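Local coordinates for periplasmic solute binding protein (Candidatus liberibacter, PDB 4CL2) that binds divalent metal ions such as manganese and zinc in the periplasm and probably delivers them to a membrane transporter for uptake, at residues A[54-60]-A[79-85]; A[60-64]-A[102-108]; A[216-222]-A[239-245]. The contacts are given in a common frame with arbitrary orientation. Residue numbers count along the deposited sequence, not the author numbering.

Interaction 1: A[54-60]-A[79-85]; sequences ADLILCN and TKIITVT
Residues 54-60 and 79-85 pair as parallel strands, 56-59 beside 80-83, with axes 4.7 Å apart at closest and a crossing angle of -25°. The CA-CA register is Ile57-Ile81 4.7 Å, Leu58-Ile82 5.0 Å and Cys59-Thr83 5.0 Å. The backbone ladder alternates: Ile57 N to Lys80 O 2.9 Å, Ile82 N to Ile57 O 2.8 Å, Cys59 N to Ile82 O 2.8 Å and Val84 N to Cys59 O 2.9 Å.

Side chains alternate between the faces. On one, Leu56 (chi1 t, chi2 p) reaches across so that CD1 lies 3.4 Å from CG1 of Ile82, whose chi1 and chi2 are both m. Leu58 (m, t) puts CD2 3.8 Å from Ile82 CB and CB 4.1 Å from Val84 CG1, and also packs on Ile14 and Thr18 of helix 12-22. On the other face Ile57 and Ile81, both m, t, approach with CB to CG1 at 4.3 Å, while the m rotamer of Cys59 sets SG 3.8 Å from Ile81 CG2.

Threonine hydroxyls close both ends: Thr79 (m) donates OG1 to Ala54 O at 2.7 Å, and Thr85 (p) donates OG1 to Asn60 O at 2.6 Å. A water bridges Asp55 O (2.6 Å) and Lys80 N (2.9 Å), which at 4.2 Å are too far apart to bond directly. CB of Asp55 points away from 79-85; its carboxylate accepts from the Val6 amide of strand 6-9 and forms a salt bridge with Lys76.

Because strand 56-59 also pairs with strand 6-9, it lies inside and 80-83 at the rim of the four-stranded parallel sheet (order 2-1-3-4) typical of an alpha/beta lobe of metal-binding solute receptors.

Interaction 2: A[60-64]-A[102-108]; sequences NGLHL and EPNPHAW. With MN (manganese (II) ion), chain L.
This is a loop-to-loop contact beside the metal site, which one of its segments enters through His106; it joins the turn after strand 56-59 to the segment that leads into helix 111-128. Neither partner has regular secondary structure, and the two approach closest in backbone at Leu62 and Pro105 (CA-CA 4.8 Å). A type I' turn runs from Gly61 to Leu64, closed by Leu64 N to Gly61 O at 3.0 Å, with phi/psi of 51°/37° at Leu62 and 63°/13° at His63.

The turn presents Leu62 (chi1 m, chi2 t), whose CB lies 4.1 Å from Pro103 CB and 4.3 Å from Pro105 CB, while its CD1 is 3.7 Å from Ala107 CB. Leu64 (t, p) adds CD1 at 4.1 Å from Pro105 CB. Pro103 CD sits over the face of the His63 imidazole, a CH-pi contact 3.9 Å from the centroid and 13° off the normal.

Polar fastening comes from Asn60 (chi1 t): ND2 donates to Pro105 O at 3.0 Å and to Gly61 O at 3.0 Å, with OD1 held by Tyr117. In an Asx turn, Asn104 OD1 accepts from His106 N (3.1 Å) and also from His106 ND1 (2.7 Å), which orients the ring so that NE2 binds manganese at 2.4 Å. Glu172 and Asp247 are the other protein ligands here; His39, a ligand in another structure of the protein, is not bound to the ion in this one. This is the metal site in the cleft between the lobes of solute-binding protein 9 family members.

Interaction 3: A[216-222]-A[239-245]; sequences KFIFSES and SYGGVLY. With SO4 (sulfate ion), chain F.
A beta-alpha-beta unit, strand 217-221, helix 227-236 and strand 239-244, brings these parallel strands together, with axes 4.3 Å apart at closest and crossing at -29°. Ile218 pairs with Tyr240 (CA-CA 5.2 Å), yet Ser220 pairs with Val243 (4.9 Å): two steps on one strand match three on the other, which marks a beta bulge at Gly241-Gly242. The ladder runs Ser239 N to Lys216 O 2.8 Å, Ile218 N to Ser239 O 3.1 Å, Gly241 N to Ile218 O 2.8 Å, Ser220 N to Gly242 O 3.0 Å and Leu244 N to Ser220 O 2.8 Å, ending in a weak Ser222 N to Leu244 O bond of 2.9 Å.

A CB on Gly241 would lie 2.7 Å from Phe219 CE1, and phi/psi of 97°/-162° at Gly242 suit a residue without a side chain. Phe219 (chi1 m) sets CG 3.8 Å from CD1 of Leu244 (m, t), on the face covered by helix 259-274. On the other face Tyr240 (t) extends along the sheet to join OH with Ser220 OG (p) at 2.6 Å. Ser222 CB lies over the Tyr245 ring, 3.8 Å from its centroid. Tyr245 OH bonds weakly (3.4 Å) to O1 of a sulfate, probably from the crystallisation liquor, which Lys251 N also binds.

Glu221 (m, p) is held by Asn224 and by the amides of Ser171 and metal ligand Glu172. Such buried carboxylate bonding is consistent with the strand end helping to hold the loop that carries Glu172, whereas the hydroxyl pair ties the two strands across the bulge.

In the fold
From the N terminus, residues 54-60 run straight into 60-64, so interactions 1 and 2 share Asn60. Interaction 1 closes an 18-residue excursion when 79-85 returns to the sheet; interaction 2 closes only at 102-108, and because its segments alternate with those of interaction 1 the two loops cross. They touch, for example where Thr85 CG2 comes within 4.1 Å of Ala107 CB, linking the edge of the first sheet to the loop that bears His106. Interaction 3 follows in series, closing a 16-residue helical crossover on the opposite side of the chain's centre from interaction 1, their centres about 32 Å apart. The manganese ion joins the two halves through His106, Glu172 and Asp247.

Interaction 1: A[54-60]-A[79-85]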
loop_
_atom_site.group_PDB
_atom_site.type_symbol
_atom_site.label_atom_id
_atom_site.label_comp_id
_atom_site.label_asym_id
_atom_site.label_seq_id
_atom_site.Cartn_x
_atom_site.Cartn_y
_atom_site.Cartn_z
ATOM N N ALA A 54 17.261 10.366 11.921
ATOM C CA ALA A 54 16.567 9.125 12.228
ATOM C C ALA A 54 17.373 8.240 13.193
ATOM O O ALA A 54 18.544 7.928 12.980
ATOM C CB ALA A 54 16.279 8.374 10.955
ATOM N N ASP A 55 16.670 7.785 14.229
ATOM C CA ASP A 55 17.152 6.716 15.092
ATOM C C ASP A 55 16.757 5.322 14.587
ATOM O O ASP A 55 17.238 4.326 15.110
ATOM C CB ASP A 55 16.596 6.980 16.530
ATOM C CG ASP A 55 17.116 8.248 17.091
ATOM O OD1 ASP A 55 18.358 8.396 17.183
ATOM O OD2 ASP A 55 16.331 9.135 17.411
ATOM N N LEU A 56 15.840 5.260 13.633
ATOM C CA LEU A 56 15.237 4.020 13.092
ATOM C C LEU A 56 14.671 4.428 11.747
ATOM O O LEU A 56 14.036 5.538 11.669
ATOM C CB LEU A 56 14.146 3.518 14.029
ATOM C CG LEU A 56 13.381 2.287 13.608
ATOM C CD1 LEU A 56 14.289 1.107 13.487
ATOM C CD2 LEU A 56 12.268 2.044 14.617
ATOM N N ILE A 57 14.895 3.606 10.718
ATOM C CA ILE A 57 14.333 3.858 9.384
ATOM C C ILE A 57 13.429 2.680 9.032
ATOM O O ILE A 57 13.856 1.540 9.095
ATOM C CB ILE A 57 15.414 4.070 8.343
ATOM C CG1 ILE A 57 16.255 5.286 8.718
ATOM C CG2 ILE A 57 14.779 4.245 6.976
ATOM C CD1 ILE A 57 17.433 5.541 7.799
ATOM N N LEU A 58 12.167 2.984 8.728
ATOM C CA LEU A 58 11.182 1.956 8.415
ATOM C C LEU A 58 10.865 1.980 6.905
ATOM O O LEU A 58 10.359 2.969 6.371
ATOM C CB LEU A 58 9.926 2.197 9.201
ATOM C CG LEU A 58 10.022 2.219 10.716
ATOM C CD1 LEU A 58 8.632 2.573 11.289
ATOM C CD2 LEU A 58 10.547 0.865 11.223
ATOM N N CYS A 59 11.235 0.900 6.239
ATOM C CA CYS A 59 11.051 0.755 4.771
ATOM C C CYS A 59 9.984 -0.320 4.516
ATOM O O CYS A 59 9.828 -1.260 5.288
ATOM C CB CYS A 59 12.344 0.321 4.080
ATOM S SG CYS A 59 13.529 1.715 3.988
ATOM N N ASN A 60 9.359 -0.221 3.352
ATOM C CA ASN A 60 8.476 -1.248 2.844
ATOM C C ASN A 60 9.183 -2.490 2.425
ATOM O O ASN A 60 8.677 -3.636 2.638
ATOM C CB ASN A 60 7.760 -0.733 1.592
ATOM C CG ASN A 60 6.524 -1.587 1.260
ATOM O OD1 ASN A 60 5.510 -1.505 1.954
ATOM N ND2 ASN A 60 6.610 -2.324 0.170
ATOM N N THR A 79 21.561 3.275 14.102
ATOM C CA THR A 79 20.295 3.387 13.387
ATOM C C THR A 79 20.139 2.233 12.406
ATOM O O THR A 79 20.962 2.085 11.475
ATOM C CB THR A 79 20.200 4.713 12.602
ATOM O OG1 THR A 79 20.018 5.758 13.566
ATOM C CG2 THR A 79 18.998 4.705 11.640
ATOM N N LYS A 80 19.080 1.467 12.604
ATOM C CA LYS A 80 18.802 0.290 11.771
ATOM C C LYS A 80 17.764 0.646 10.685
ATOM O O LYS A 80 16.955 1.529 10.896
ATOM C CB LYS A 80 18.247 -0.800 12.662
ATOM C CG LYS A 80 19.297 -1.322 13.653
ATOM C CD LYS A 80 18.763 -2.460 14.504
ATOM C CE LYS A 80 19.911 -3.046 15.341
ATOM N NZ LYS A 80 19.445 -4.155 16.206
ATOM N N ILE A 81 17.816 -0.071 9.575
ATOM C CA ILE A 81 16.766 -0.036 8.552
ATOM C C ILE A 81 15.915 -1.289 8.698
ATOM O O ILE A 81 16.477 -2.427 8.604
ATOM C CB ILE A 81 17.369 0.057 7.147
ATOM C CG1 ILE A 81 18.313 1.233 7.038
ATOM C CG2 ILE A 81 16.277 0.070 6.109
ATOM C CD1 ILE A 81 19.160 1.281 5.807
ATOM N N ILE A 82 14.633 -1.121 8.977
ATOM C CA ILE A 82 13.719 -2.254 9.249
ATOM C C ILE A 82 12.806 -2.371 8.035
ATOM O O ILE A 82 12.298 -1.376 7.544
ATOM C CB ILE A 82 12.872 -1.999 10.498
ATOM C CG1 ILE A 82 13.750 -1.824 11.761
ATOM C CG2 ILE A 82 11.742 -3.053 10.688
ATOM C CD1 ILE A 82 14.577 -2.960 12.138
ATOM N N THR A 83 12.605 -3.601 7.541
ATOM C CA THR A 83 11.699 -3.892 6.454
ATOM C C THR A 83 10.403 -4.361 7.100
ATOM O O THR A 83 10.348 -5.472 7.686
ATOM C CB THR A 83 12.303 -4.977 5.563
ATOM O OG1 THR A 83 13.499 -4.405 4.985
ATOM C CG2 THR A 83 11.328 -5.376 4.445
ATOM N N VAL A 84 9.363 -3.559 6.960
ATOM C CA VAL A 84 8.145 -3.785 7.659
ATOM C C VAL A 84 7.216 -4.806 7.015
ATOM O O VAL A 84 6.220 -5.145 7.620
ATOM C CB VAL A 84 7.343 -2.479 7.955
ATOM C CG1 VAL A 84 8.237 -1.443 8.650
ATOM C CG2 VAL A 84 6.789 -1.894 6.662
ATOM N N THR A 85 7.596 -5.351 5.855
ATOM C CA THR A 85 6.921 -6.463 5.202
ATOM C C THR A 85 7.543 -7.827 5.513
ATOM O O THR A 85 7.140 -8.834 4.925
ATOM C CB THR A 85 6.891 -6.267 3.680
ATOM O OG1 THR A 85 8.246 -6.111 3.247
ATOM C CG2 THR A 85 6.044 -5.082 3.278
HETATM O O HOH W 1 17.719 1.757 15.141
#

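Interaction 2: A[60-64]-A[102-108]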
loop_
_atom_site.group_PDB
_atom_site.type_symbol
_atom_site.label_atom_id
_atom_site.label_comp_id
_atom_site.label_asym_id
_atom_site.label_seq_id
_atom_site.Cartn_x
_atom_site.Cartn_y
_atom_site.Cartn_z
ATOM N N ASN A 60 9.359 -0.221 3.352
ATOM C CA ASN A 60 8.476 -1.248 2.844
ATOM C C ASN A 60 9.183 -2.490 2.425
ATOM O O ASN A 60 8.677 -3.636 2.638
ATOM C CB ASN A 60 7.760 -0.733 1.592
ATOM C CG ASN A 60 6.524 -1.587 1.260
ATOM O OD1 ASN A 60 5.510 -1.505 1.954
ATOM N ND2 ASN A 60 6.610 -2.324 0.170
ATOM N N GLY A 61 10.343 -2.325 1.826
ATOM C CA GLY A 61 10.972 -3.408 1.084
ATOM C C GLY A 61 10.144 -3.775 -0.107
ATOM O O GLY A 61 9.390 -2.933 -0.642
ATOM N N LEU A 62 10.287 -5.026 -0.568
ATOM C CA LEU A 62 9.708 -5.480 -1.842
ATOM C C LEU A 62 10.076 -4.516 -2.989
ATOM O O LEU A 62 9.258 -4.184 -3.836
ATOM C CB LEU A 62 8.204 -5.697 -1.696
ATOM C CG LEU A 62 7.803 -6.632 -0.562
ATOM C CD1 LEU A 62 6.270 -6.615 -0.363
ATOM C CD2 LEU A 62 8.314 -8.072 -0.632
ATOM N N HIS A 63 11.318 -4.027 -2.893
ATOM C CA HIS A 63 11.918 -3.091 -3.827
ATOM C C HIS A 63 11.259 -1.720 -3.942
ATOM O O HIS A 63 11.598 -1.006 -4.893
ATOM C CB HIS A 63 12.033 -3.743 -5.231
ATOM C CG HIS A 63 12.996 -4.864 -5.277
ATOM N ND1 HIS A 63 13.449 -5.408 -6.455
ATOM C CD2 HIS A 63 13.632 -5.540 -4.284
ATOM C CE1 HIS A 63 14.334 -6.354 -6.191
ATOM N NE2 HIS A 63 14.476 -6.445 -4.887
ATOM N N LEU A 64 10.364 -1.341 -3.038
ATOM C CA LEU A 64 9.650 -0.060 -3.180
ATOM C C LEU A 64 10.672 1.090 -3.200
ATOM O O LEU A 64 10.560 2.076 -3.973
ATOM C CB LEU A 64 8.641 0.165 -2.069
ATOM C CG LEU A 64 7.870 1.450 -2.168
ATOM C CD1 LEU A 64 6.957 1.401 -3.367
ATOM C CD2 LEU A 64 7.112 1.675 -0.906
ATOM N N GLU A 102 10.755 -10.137 -10.039
ATOM C CA GLU A 102 10.834 -8.985 -9.119
ATOM C C GLU A 102 9.531 -8.855 -8.305
ATOM O O GLU A 102 8.466 -9.143 -8.838
ATOM C CB GLU A 102 11.038 -7.682 -9.881
ATOM C CG GLU A 102 12.385 -7.573 -10.576
ATOM C CD GLU A 102 13.524 -7.261 -9.620
ATOM O OE1 GLU A 102 13.593 -7.879 -8.530
ATOM O OE2 GLU A 102 14.360 -6.401 -9.975
ATOM N N PRO A 103 9.614 -8.420 -7.030
ATOM C CA PRO A 103 8.389 -8.452 -6.243
ATOM C C PRO A 103 7.480 -7.270 -6.494
ATOM O O PRO A 103 7.941 -6.150 -6.730
ATOM C CB PRO A 103 8.880 -8.345 -4.785
ATOM C CG PRO A 103 10.147 -7.607 -4.897
ATOM C CD PRO A 103 10.781 -8.093 -6.187
ATOM N N ASN A 104 6.186 -7.525 -6.424
ATOM C CA ASN A 104 5.191 -6.443 -6.432
ATOM C C ASN A 104 5.185 -5.819 -5.013
ATOM O O ASN A 104 5.095 -6.521 -4.004
ATOM C CB ASN A 104 3.838 -7.050 -6.783
ATOM C CG ASN A 104 2.752 -5.989 -6.946
ATOM O OD1 ASN A 104 2.517 -5.159 -6.072
ATOM N ND2 ASN A 104 2.068 -6.053 -8.067
ATOM N N PRO A 105 5.307 -4.505 -4.906
ATOM C CA PRO A 105 5.480 -3.942 -3.577
ATOM C C PRO A 105 4.241 -3.681 -2.741
ATOM O O PRO A 105 4.349 -3.355 -1.577
ATOM C CB PRO A 105 6.157 -2.594 -3.862
ATOM C CG PRO A 105 5.730 -2.250 -5.234
ATOM C CD PRO A 105 5.576 -3.522 -5.981
ATOM N N HIS A 106 3.054 -3.827 -3.325
ATOM C CA HIS A 106 1.814 -3.285 -2.781
ATOM C C HIS A 106 1.191 -4.177 -1.681
ATOM O O HIS A 106 -0.023 -4.358 -1.645
ATOM C CB HIS A 106 0.777 -3.101 -3.852
ATOM C CG HIS A 106 1.212 -2.145 -4.925
ATOM N ND1 HIS A 106 1.796 -2.577 -6.104
ATOM C CD2 HIS A 106 1.046 -0.802 -5.047
ATOM C CE1 HIS A 106 2.029 -1.525 -6.890
ATOM N NE2 HIS A 106 1.585 -0.445 -6.268
ATOM N N ALA A 107 2.021 -4.629 -0.785
ATOM C CA ALA A 107 1.592 -5.620 0.249
ATOM C C ALA A 107 0.639 -5.002 1.254
ATOM O O ALA A 107 -0.136 -5.757 1.907
ATOM C CB ALA A 107 2.835 -6.155 0.972
ATOM N N TRP A 108 0.630 -3.682 1.394
ATOM C CA TRP A 108 -0.269 -3.008 2.323
ATOM C C TRP A 108 -1.765 -3.040 1.991
ATOM O O TRP A 108 -2.560 -2.732 2.855
ATOM C CB TRP A 108 0.153 -1.537 2.573
ATOM C CG TRP A 108 0.117 -0.701 1.326
ATOM C CD1 TRP A 108 -0.992 -0.087 0.797
ATOM C CD2 TRP A 108 1.174 -0.490 0.395
ATOM N NE1 TRP A 108 -0.661 0.550 -0.391
ATOM C CE2 TRP A 108 0.654 0.292 -0.667
ATOM C CE3 TRP A 108 2.527 -0.870 0.354
ATOM C CZ2 TRP A 108 1.440 0.735 -1.719
ATOM C CZ3 TRP A 108 3.317 -0.442 -0.679
ATOM C CH2 TRP A 108 2.785 0.361 -1.737
HETATM MN MN MN L . 2.526 1.640 -7.009
#

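Interaction 3: A[216-222]-A[239-245]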
loop_
_atom_site.group_PDB
_atom_site.type_symbol
_atom_site.label_atom_id
_atom_site.label_comp_id
_atom_site.label_asym_id
_atom_site.label_seq_id
_atom_site.Cartn_x
_atom_site.Cartn_y
_atom_site.Cartn_z
ATOM N N LYS A 216 -16.719 -6.983 -15.632
ATOM C CA LYS A 216 -17.637 -5.863 -15.745
ATOM C C LYS A 216 -17.024 -4.464 -15.474
ATOM O O LYS A 216 -17.520 -3.486 -15.956
ATOM C CB LYS A 216 -18.770 -6.084 -14.735
ATOM C CG LYS A 216 -19.585 -7.350 -14.992
ATOM C CD LYS A 216 -20.340 -7.258 -16.288
ATOM C CE LYS A 216 -21.014 -8.587 -16.597
ATOM N NZ LYS A 216 -21.364 -8.643 -18.039
ATOM N N PHE A 217 -15.961 -4.433 -14.697
ATOM C CA PHE A 217 -15.344 -3.172 -14.245
ATOM C C PHE A 217 -13.830 -3.199 -14.279
ATOM O O PHE A 217 -13.153 -4.218 -13.936
ATOM C CB PHE A 217 -15.824 -2.810 -12.803
ATOM C CG PHE A 217 -17.264 -2.368 -12.754
ATOM C CD1 PHE A 217 -17.603 -1.037 -12.951
ATOM C CD2 PHE A 217 -18.251 -3.297 -12.504
ATOM C CE1 PHE A 217 -18.936 -0.642 -12.919
ATOM C CE2 PHE A 217 -19.598 -2.931 -12.484
ATOM C CZ PHE A 217 -19.935 -1.602 -12.709
ATOM N N ILE A 218 -13.288 -2.024 -14.599
ATOM C CA ILE A 218 -11.852 -1.758 -14.452
ATOM C C ILE A 218 -11.611 -0.398 -13.812
ATOM O O ILE A 218 -12.240 0.566 -14.223
ATOM C CB ILE A 218 -11.086 -1.872 -15.834
ATOM C CG1 ILE A 218 -9.580 -1.551 -15.666
ATOM C CG2 ILE A 218 -11.781 -1.048 -16.892
ATOM C CD1 ILE A 218 -8.746 -1.921 -16.906
ATOM N N PHE A 219 -10.714 -0.331 -12.841
ATOM C CA PHE A 219 -10.401 0.900 -12.093
ATOM C C PHE A 219 -9.099 1.524 -12.552
ATOM O O PHE A 219 -8.241 0.865 -13.214
ATOM C CB PHE A 219 -10.237 0.595 -10.625
ATOM C CG PHE A 219 -11.470 0.004 -9.979
ATOM C CD1 PHE A 219 -12.479 0.844 -9.515
ATOM C CD2 PHE A 219 -11.639 -1.362 -9.882
ATOM C CE1 PHE A 219 -13.625 0.320 -8.926
ATOM C CE2 PHE A 219 -12.766 -1.896 -9.268
ATOM C CZ PHE A 219 -13.754 -1.052 -8.806
ATOM N N SER A 220 -8.960 2.798 -12.271
ATOM C CA SER A 220 -7.636 3.436 -12.201
ATOM C C SER A 220 -7.327 3.930 -10.848
ATOM O O SER A 220 -8.101 3.709 -9.914
ATOM C CB SER A 220 -7.491 4.533 -13.282
ATOM O OG SER A 220 -8.377 5.641 -13.001
ATOM N N GLU A 221 -6.160 4.545 -10.665
ATOM C CA GLU A 221 -5.693 4.900 -9.379
ATOM C C GLU A 221 -5.261 6.375 -9.264
ATOM O O GLU A 221 -5.067 7.048 -10.245
ATOM C CB GLU A 221 -4.606 3.928 -8.900
ATOM C CG GLU A 221 -5.077 2.455 -8.947
ATOM C CD GLU A 221 -4.830 1.732 -10.280
ATOM O OE1 GLU A 221 -3.746 1.740 -10.741
ATOM O OE2 GLU A 221 -5.737 1.138 -10.840
ATOM N N SER A 222 -5.120 6.840 -8.031
ATOM C CA SER A 222 -5.093 8.308 -7.793
ATOM C C SER A 222 -3.788 8.945 -8.278
ATOM O O SER A 222 -3.756 10.149 -8.556
ATOM C CB SER A 222 -5.277 8.639 -6.318
ATOM O OG SER A 222 -4.194 8.132 -5.496
ATOM N N SER A 239 -17.195 -1.463 -17.865
ATOM C CA SER A 239 -17.408 -0.097 -17.361
ATOM C C SER A 239 -16.165 0.352 -16.635
ATOM O O SER A 239 -15.511 -0.432 -16.006
ATOM C CB SER A 239 -18.575 -0.114 -16.331
ATOM O OG SER A 239 -19.787 -0.451 -17.008
ATOM N N TYR A 240 -15.869 1.630 -16.717
ATOM C CA TYR A 240 -14.841 2.199 -15.910
ATOM C C TYR A 240 -15.376 2.387 -14.480
ATOM O O TYR A 240 -16.437 2.994 -14.329
ATOM C CB TYR A 240 -14.459 3.547 -16.477
ATOM C CG TYR A 240 -13.495 4.327 -15.638
ATOM C CD1 TYR A 240 -12.221 3.829 -15.313
ATOM C CD2 TYR A 240 -13.821 5.610 -15.143
ATOM C CE1 TYR A 240 -11.345 4.524 -14.510
ATOM C CE2 TYR A 240 -12.928 6.318 -14.342
ATOM C CZ TYR A 240 -11.692 5.795 -14.038
ATOM O OH TYR A 240 -10.798 6.465 -13.241
ATOM N N GLY A 241 -14.659 1.814 -13.532
ATOM C CA GLY A 241 -15.063 1.734 -12.107
ATOM C C GLY A 241 -14.686 2.974 -11.308
ATOM O O GLY A 241 -15.138 3.142 -10.166
ATOM N N GLY A 242 -13.879 3.837 -11.862
ATOM C CA GLY A 242 -13.399 5.066 -11.189
ATOM C C GLY A 242 -12.030 4.913 -10.542
ATOM O O GLY A 242 -11.302 3.955 -10.847
ATOM N N VAL A 243 -11.693 5.823 -9.627
ATOM C CA VAL A 243 -10.384 5.985 -9.035
ATOM C C VAL A 243 -10.239 5.401 -7.658
ATOM O O VAL A 243 -11.003 5.732 -6.751
ATOM C CB VAL A 243 -10.002 7.481 -8.947
ATOM C CG1 VAL A 243 -8.626 7.640 -8.353
ATOM C CG2 VAL A 243 -10.060 8.167 -10.295
ATOM N N LEU A 244 -9.251 4.534 -7.464
ATOM C CA LEU A 244 -8.887 3.997 -6.155
ATOM C C LEU A 244 -7.652 4.709 -5.621
ATOM O O LEU A 244 -6.860 5.240 -6.357
ATOM C CB LEU A 244 -8.532 2.507 -6.215
ATOM C CG LEU A 244 -9.625 1.637 -6.865
ATOM C CD1 LEU A 244 -9.118 0.161 -7.000
ATOM C CD2 LEU A 244 -10.925 1.644 -6.059
ATOM N N TYR A 245 -7.529 4.688 -4.298
ATOM C CA TYR A 245 -6.326 5.254 -3.594
ATOM C C TYR A 245 -5.525 4.060 -3.082
ATOM O O TYR A 245 -5.980 3.220 -2.237
ATOM C CB TYR A 245 -6.750 6.137 -2.401
ATOM C CG TYR A 245 -7.237 7.472 -2.848
ATOM C CD1 TYR A 245 -8.476 7.617 -3.360
ATOM C CD2 TYR A 245 -6.379 8.563 -2.839
ATOM C CE1 TYR A 245 -8.925 8.825 -3.827
ATOM C CE2 TYR A 245 -6.821 9.777 -3.332
ATOM C CZ TYR A 245 -8.081 9.885 -3.812
ATOM O OH TYR A 245 -8.597 11.081 -4.319
HETATM S S SO4 F . -5.433 13.812 -3.462
HETATM O O1 SO4 F . -5.562 12.682 -4.381
HETATM O O2 SO4 F . -5.186 14.956 -4.371
HETATM O O3 SO4 F . -4.301 13.682 -2.550
HETATM O O4 SO4 F . -6.703 14.143 -2.749
HETATM O O HOH W 2 -19.969 -3.132 -16.742
#